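Local coordinates for protein phosphoribulokinase 1 (Rhodobacter sphaeroides, PDB 1A7J) that phosphorylates D-ribulose 5-phosphate with ATP to give D-ribulose 1,5-bisphosphate, the substrate-regenerating step of the Calvin cycle, at residues V21-V34 with D269-D281. Numbering follows the deposited sequence.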
loop_
_atom_site.group_PDB
_atom_site.type_symbol
_atom_site.label_atom_id
_atom_site.label_comp_id
_atom_site.label_asym_id
_atom_site.label_seq_id
_atom_site.Cartn_x
_atom_site.Cartn_y
_atom_site.Cartn_z
ATOM N N VAL A 21 5.917 -2.820 -6.639
ATOM C CA VAL A 21 5.756 -1.397 -6.702
ATOM C C VAL A 21 6.990 -0.644 -6.265
ATOM O O VAL A 21 7.345 0.367 -6.868
ATOM C CB VAL A 21 4.578 -0.996 -5.843
ATOM C CG1 VAL A 21 4.199 0.424 -6.141
ATOM C CG2 VAL A 21 3.404 -1.918 -6.112
ATOM N N LYS A 22 7.703 -1.191 -5.287
ATOM C CA LYS A 22 8.863 -0.503 -4.723
ATOM C C LYS A 22 9.957 -0.314 -5.782
ATOM O O LYS A 22 10.402 0.816 -6.037
ATOM C CB LYS A 22 9.412 -1.290 -3.531
ATOM C CG LYS A 22 9.624 -0.458 -2.273
ATOM C CD LYS A 22 10.730 0.593 -2.453
ATOM C CE LYS A 22 11.254 1.114 -1.104
ATOM N NZ LYS A 22 12.352 2.127 -1.238
ATOM N N HIS A 23 10.239 -1.397 -6.513
ATOM C CA HIS A 23 11.274 -1.419 -7.559
ATOM C C HIS A 23 11.054 -0.283 -8.549
ATOM O O HIS A 23 11.992 0.407 -8.920
ATOM C CB HIS A 23 11.266 -2.786 -8.286
ATOM C CG HIS A 23 12.623 -3.267 -8.733
ATOM N ND1 HIS A 23 12.848 -3.785 -9.995
ATOM C CD2 HIS A 23 13.808 -3.347 -8.082
ATOM C CE1 HIS A 23 14.112 -4.154 -10.102
ATOM N NE2 HIS A 23 14.718 -3.902 -8.956
ATOM N N THR A 24 9.792 -0.003 -8.830
ATOM C CA THR A 24 9.408 1.068 -9.731
ATOM C C THR A 24 9.782 2.447 -9.190
ATOM O O THR A 24 10.413 3.246 -9.888
ATOM C CB THR A 24 7.908 1.037 -9.995
ATOM O OG1 THR A 24 7.513 -0.285 -10.383
ATOM C CG2 THR A 24 7.572 1.992 -11.102
ATOM N N PHE A 25 9.422 2.737 -7.947
ATOM C CA PHE A 25 9.812 4.019 -7.373
ATOM C C PHE A 25 11.330 4.142 -7.251
ATOM O O PHE A 25 11.917 5.115 -7.712
ATOM C CB PHE A 25 9.120 4.218 -6.034
ATOM C CG PHE A 25 7.712 4.709 -6.162
ATOM C CD1 PHE A 25 7.455 6.044 -6.402
ATOM C CD2 PHE A 25 6.634 3.829 -6.056
ATOM C CE1 PHE A 25 6.146 6.497 -6.522
ATOM C CE2 PHE A 25 5.322 4.278 -6.176
ATOM C CZ PHE A 25 5.081 5.611 -6.406
ATOM N N ASP A 26 11.967 3.063 -6.813
ATOM C CA ASP A 26 13.425 2.999 -6.775
ATOM C C ASP A 26 13.989 3.436 -8.127
ATOM O O ASP A 26 14.696 4.434 -8.207
ATOM C CB ASP A 26 13.898 1.568 -6.453
ATOM C CG ASP A 26 13.715 1.191 -4.978
ATOM O OD1 ASP A 26 13.562 2.109 -4.143
ATOM O OD2 ASP A 26 13.763 -0.021 -4.645
ATOM N N GLN A 27 13.500 2.792 -9.190
ATOM C CA GLN A 27 13.878 3.081 -10.583
ATOM C C GLN A 27 13.738 4.564 -10.928
ATOM O O GLN A 27 14.448 5.079 -11.783
ATOM C CB GLN A 27 13.008 2.264 -11.554
ATOM C CG GLN A 27 13.541 0.876 -11.907
ATOM C CD GLN A 27 12.534 0.022 -12.694
ATOM O OE1 GLN A 27 12.470 0.077 -13.924
ATOM N NE2 GLN A 27 11.788 -0.808 -11.983
ATOM N N ILE A 28 12.797 5.242 -10.287
ATOM C CA ILE A 28 12.555 6.640 -10.583
ATOM C C ILE A 28 13.413 7.561 -9.715
ATOM O O ILE A 28 14.011 8.501 -10.225
ATOM C CB ILE A 28 11.059 6.973 -10.425
ATOM C CG1 ILE A 28 10.245 6.165 -11.420
ATOM C CG2 ILE A 28 10.796 8.426 -10.698
ATOM C CD1 ILE A 28 8.870 5.945 -10.930
ATOM N N PHE A 29 13.509 7.280 -8.420
ATOM C CA PHE A 29 14.376 8.054 -7.541
ATOM C C PHE A 29 15.837 7.922 -7.968
ATOM O O PHE A 29 16.656 8.780 -7.672
ATOM C CB PHE A 29 14.252 7.578 -6.100
ATOM C CG PHE A 29 12.858 7.573 -5.580
ATOM C CD1 PHE A 29 11.928 8.480 -6.044
ATOM C CD2 PHE A 29 12.494 6.679 -4.582
ATOM C CE1 PHE A 29 10.648 8.499 -5.511
ATOM C CE2 PHE A 29 11.237 6.680 -4.055
ATOM C CZ PHE A 29 10.303 7.596 -4.516
ATOM N N ARG A 30 16.180 6.799 -8.581
ATOM C CA ARG A 30 17.530 6.584 -9.089
ATOM C C ARG A 30 17.690 7.328 -10.412
ATOM O O ARG A 30 18.684 8.023 -10.642
ATOM C CB ARG A 30 17.772 5.097 -9.300
ATOM C CG ARG A 30 19.106 4.773 -9.934
ATOM C CD ARG A 30 18.995 3.520 -10.781
ATOM N NE ARG A 30 19.257 3.807 -12.188
ATOM C CZ ARG A 30 18.341 3.747 -13.149
ATOM N NH1 ARG A 30 17.124 3.291 -12.876
ATOM N NH2 ARG A 30 18.652 4.121 -14.389
ATOM N N ARG A 31 16.656 7.228 -11.242
ATOM C CA ARG A 31 16.581 7.912 -12.523
ATOM C C ARG A 31 16.631 9.419 -12.340
ATOM O O ARG A 31 17.064 10.125 -13.235
ATOM C CB ARG A 31 15.275 7.529 -13.214
ATOM C CG ARG A 31 15.291 7.619 -14.720
ATOM C CD ARG A 31 14.553 6.435 -15.318
ATOM N NE ARG A 31 15.292 5.189 -15.120
ATOM C CZ ARG A 31 14.921 4.010 -15.610
ATOM N NH1 ARG A 31 13.717 3.865 -16.150
ATOM N NH2 ARG A 31 15.718 2.954 -15.483
ATOM N N GLU A 32 16.138 9.920 -11.209
ATOM C CA GLU A 32 16.005 11.360 -11.027
ATOM C C GLU A 32 16.885 11.950 -9.921
ATOM O O GLU A 32 16.842 13.152 -9.677
ATOM C CB GLU A 32 14.536 11.740 -10.783
ATOM C CG GLU A 32 13.500 10.998 -11.651
ATOM C CD GLU A 32 13.533 11.356 -13.146
ATOM O OE1 GLU A 32 13.419 12.551 -13.494
ATOM O OE2 GLU A 32 13.575 10.424 -13.985
ATOM N N GLY A 33 17.673 11.122 -9.248
ATOM C CA GLY A 33 18.581 11.629 -8.228
ATOM C C GLY A 33 17.932 11.913 -6.881
ATOM O O GLY A 33 18.557 12.485 -5.986
ATOM N N VAL A 34 16.686 11.477 -6.729
ATOM C CA VAL A 34 15.921 11.650 -5.498
ATOM C C VAL A 34 16.449 10.731 -4.397
ATOM O O VAL A 34 16.237 9.514 -4.444
ATOM C CB VAL A 34 14.422 11.337 -5.756
ATOM C CG1 VAL A 34 13.632 11.359 -4.474
ATOM C CG2 VAL A 34 13.859 12.338 -6.751
ATOM N N ASP A 269 4.410 -1.473 -14.556
ATOM C CA ASP A 269 5.714 -0.866 -14.344
ATOM C C ASP A 269 5.994 0.307 -15.300
ATOM O O ASP A 269 6.582 1.301 -14.886
ATOM C CB ASP A 269 6.816 -1.922 -14.456
ATOM C CG ASP A 269 8.212 -1.318 -14.413
ATOM O OD1 ASP A 269 8.696 -1.014 -13.303
ATOM O OD2 ASP A 269 8.825 -1.130 -15.493
ATOM N N LEU A 270 5.600 0.202 -16.569
ATOM C CA LEU A 270 5.822 1.303 -17.523
ATOM C C LEU A 270 4.837 2.482 -17.388
ATOM O O LEU A 270 5.193 3.636 -17.674
ATOM C CB LEU A 270 5.767 0.772 -18.960
ATOM C CG LEU A 270 6.122 1.716 -20.108
ATOM C CD1 LEU A 270 7.521 2.278 -19.926
ATOM C CD2 LEU A 270 6.059 0.959 -21.405
ATOM N N ALA A 271 3.582 2.177 -17.053
ATOM C CA ALA A 271 2.573 3.191 -16.776
ATOM C C ALA A 271 2.856 3.963 -15.485
ATOM O O ALA A 271 2.746 5.185 -15.439
ATOM C CB ALA A 271 1.238 2.551 -16.706
ATOM N N MET A 272 3.351 3.280 -14.470
ATOM C CA MET A 272 3.871 3.994 -13.318
ATOM C C MET A 272 5.063 4.904 -13.644
ATOM O O MET A 272 5.044 6.074 -13.312
ATOM C CB MET A 272 4.207 3.008 -12.192
ATOM C CG MET A 272 2.978 2.298 -11.703
ATOM S SD MET A 272 3.242 1.331 -10.254
ATOM C CE MET A 272 3.856 2.526 -9.249
ATOM N N GLN A 273 6.039 4.429 -14.398
ATOM C CA GLN A 273 7.124 5.309 -14.801
ATOM C C GLN A 273 6.640 6.487 -15.598
ATOM O O GLN A 273 6.832 7.614 -15.170
ATOM C CB GLN A 273 8.172 4.558 -15.592
ATOM C CG GLN A 273 9.123 3.835 -14.691
ATOM C CD GLN A 273 10.125 3.037 -15.457
ATOM O OE1 GLN A 273 10.763 3.549 -16.381
ATOM N NE2 GLN A 273 10.261 1.764 -15.104
ATOM N N LEU A 274 5.890 6.247 -16.671
ATOM C CA LEU A 274 5.441 7.350 -17.496
ATOM C C LEU A 274 4.600 8.306 -16.695
ATOM O O LEU A 274 4.520 9.480 -17.023
ATOM C CB LEU A 274 4.602 6.876 -18.659
ATOM C CG LEU A 274 5.262 6.036 -19.728
ATOM C CD1 LEU A 274 4.241 5.819 -20.820
ATOM C CD2 LEU A 274 6.484 6.738 -20.251
ATOM N N ILE A 275 3.823 7.790 -15.762
ATOM C CA ILE A 275 2.868 8.652 -15.090
ATOM C C ILE A 275 3.526 9.376 -13.932
ATOM O O ILE A 275 3.540 10.598 -13.923
ATOM C CB ILE A 275 1.621 7.853 -14.638
ATOM C CG1 ILE A 275 0.791 7.530 -15.867
ATOM C CG2 ILE A 275 0.780 8.631 -13.617
ATOM C CD1 ILE A 275 -0.242 6.581 -15.590
ATOM N N LEU A 276 4.326 8.655 -13.158
ATOM C CA LEU A 276 4.802 9.128 -11.864
ATOM C C LEU A 276 6.123 9.871 -11.942
ATOM O O LEU A 276 6.558 10.511 -10.979
ATOM C CB LEU A 276 4.992 7.953 -10.929
ATOM C CG LEU A 276 3.933 7.454 -9.953
ATOM C CD1 LEU A 276 2.564 8.053 -10.141
ATOM C CD2 LEU A 276 3.909 5.955 -10.108
ATOM N N THR A 277 6.873 9.613 -12.993
ATOM C CA THR A 277 8.170 10.235 -13.110
ATOM C C THR A 277 8.115 11.768 -12.968
ATOM O O THR A 277 8.755 12.303 -12.064
ATOM C CB THR A 277 8.841 9.795 -14.402
ATOM O OG1 THR A 277 9.268 8.439 -14.260
ATOM C CG2 THR A 277 10.015 10.684 -14.724
ATOM N N PRO A 278 7.185 12.456 -13.696
ATOM C CA PRO A 278 6.945 13.906 -13.571
ATOM C C PRO A 278 6.225 14.487 -12.336
ATOM O O PRO A 278 6.301 15.694 -12.078
ATOM C CB PRO A 278 6.177 14.240 -14.850
ATOM C CG PRO A 278 5.546 12.998 -15.251
ATOM C CD PRO A 278 6.592 11.952 -14.944
ATOM N N LEU A 279 5.422 13.691 -11.644
ATOM C CA LEU A 279 4.854 14.203 -10.421
ATOM C C LEU A 279 5.944 14.232 -9.350
ATOM O O LEU A 279 6.072 15.219 -8.634
ATOM C CB LEU A 279 3.677 13.349 -9.967
ATOM C CG LEU A 279 2.678 12.852 -10.996
ATOM C CD1 LEU A 279 1.433 12.419 -10.272
ATOM C CD2 LEU A 279 2.352 13.936 -11.991
ATOM N N ILE A 280 6.801 13.210 -9.328
ATOM C CA ILE A 280 7.872 13.119 -8.344
ATOM C C ILE A 280 8.952 14.124 -8.651
ATOM O O ILE A 280 9.686 14.541 -7.766
ATOM C CB ILE A 280 8.469 11.704 -8.304
ATOM C CG1 ILE A 280 7.448 10.757 -7.668
ATOM C CG2 ILE A 280 9.754 11.683 -7.474
ATOM C CD1 ILE A 280 7.713 9.295 -7.869
ATOM N N ASP A 281 9.007 14.565 -9.896
ATOM C CA ASP A 281 9.904 15.645 -10.251
ATOM C C ASP A 281 9.310 16.972 -9.826
ATOM O O ASP A 281 9.904 17.683 -9.025
ATOM C CB ASP A 281 10.193 15.651 -11.756
ATOM C CG ASP A 281 11.210 14.592 -12.165
ATOM O OD1 ASP A 281 12.124 14.280 -11.365
ATOM O OD2 ASP A 281 11.110 14.081 -13.300
#
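With CG1 of I28 beside its own backbone N (chi1 -62°) and CG1 of I280 turned likewise, two branched side chains reach across between helix 21-32 and helix 269-281. I28 fits knob-into-hole among Q273, L276, T277 and I280, its CG1 3.8 Å from T277 OG1. I280 works in the other direction: its CD1 meets the edge of the F25 ring, 3.5 Å from CE1, and its CG2 lies at the edge of the F29 ring. F25 also borders L276 CD2 and M272 CE, both approaching obliquely. In this P-loop kinase fold, the helix that follows the predicted ATP-binding loop thus packs against the C-terminal helix, their axes 9.9 Å apart and crossing at -42°, while F25 and I280 both reach I8 of strand 7-11. T277 OG1 donates to Q273 O at 2.7 Å from above the carbonyl plane, and its CG2 lies 3.6 Å from E32 OE2. With T277 replaced by an alanine, Q273 O is likely to lose its side-chain donor, and a gap to open beside I28 and E32. Toward solvent, Q27 NE2 makes a weak bond of 3.4 Å to D269 OD1, amide and carboxylate planes 22° apart.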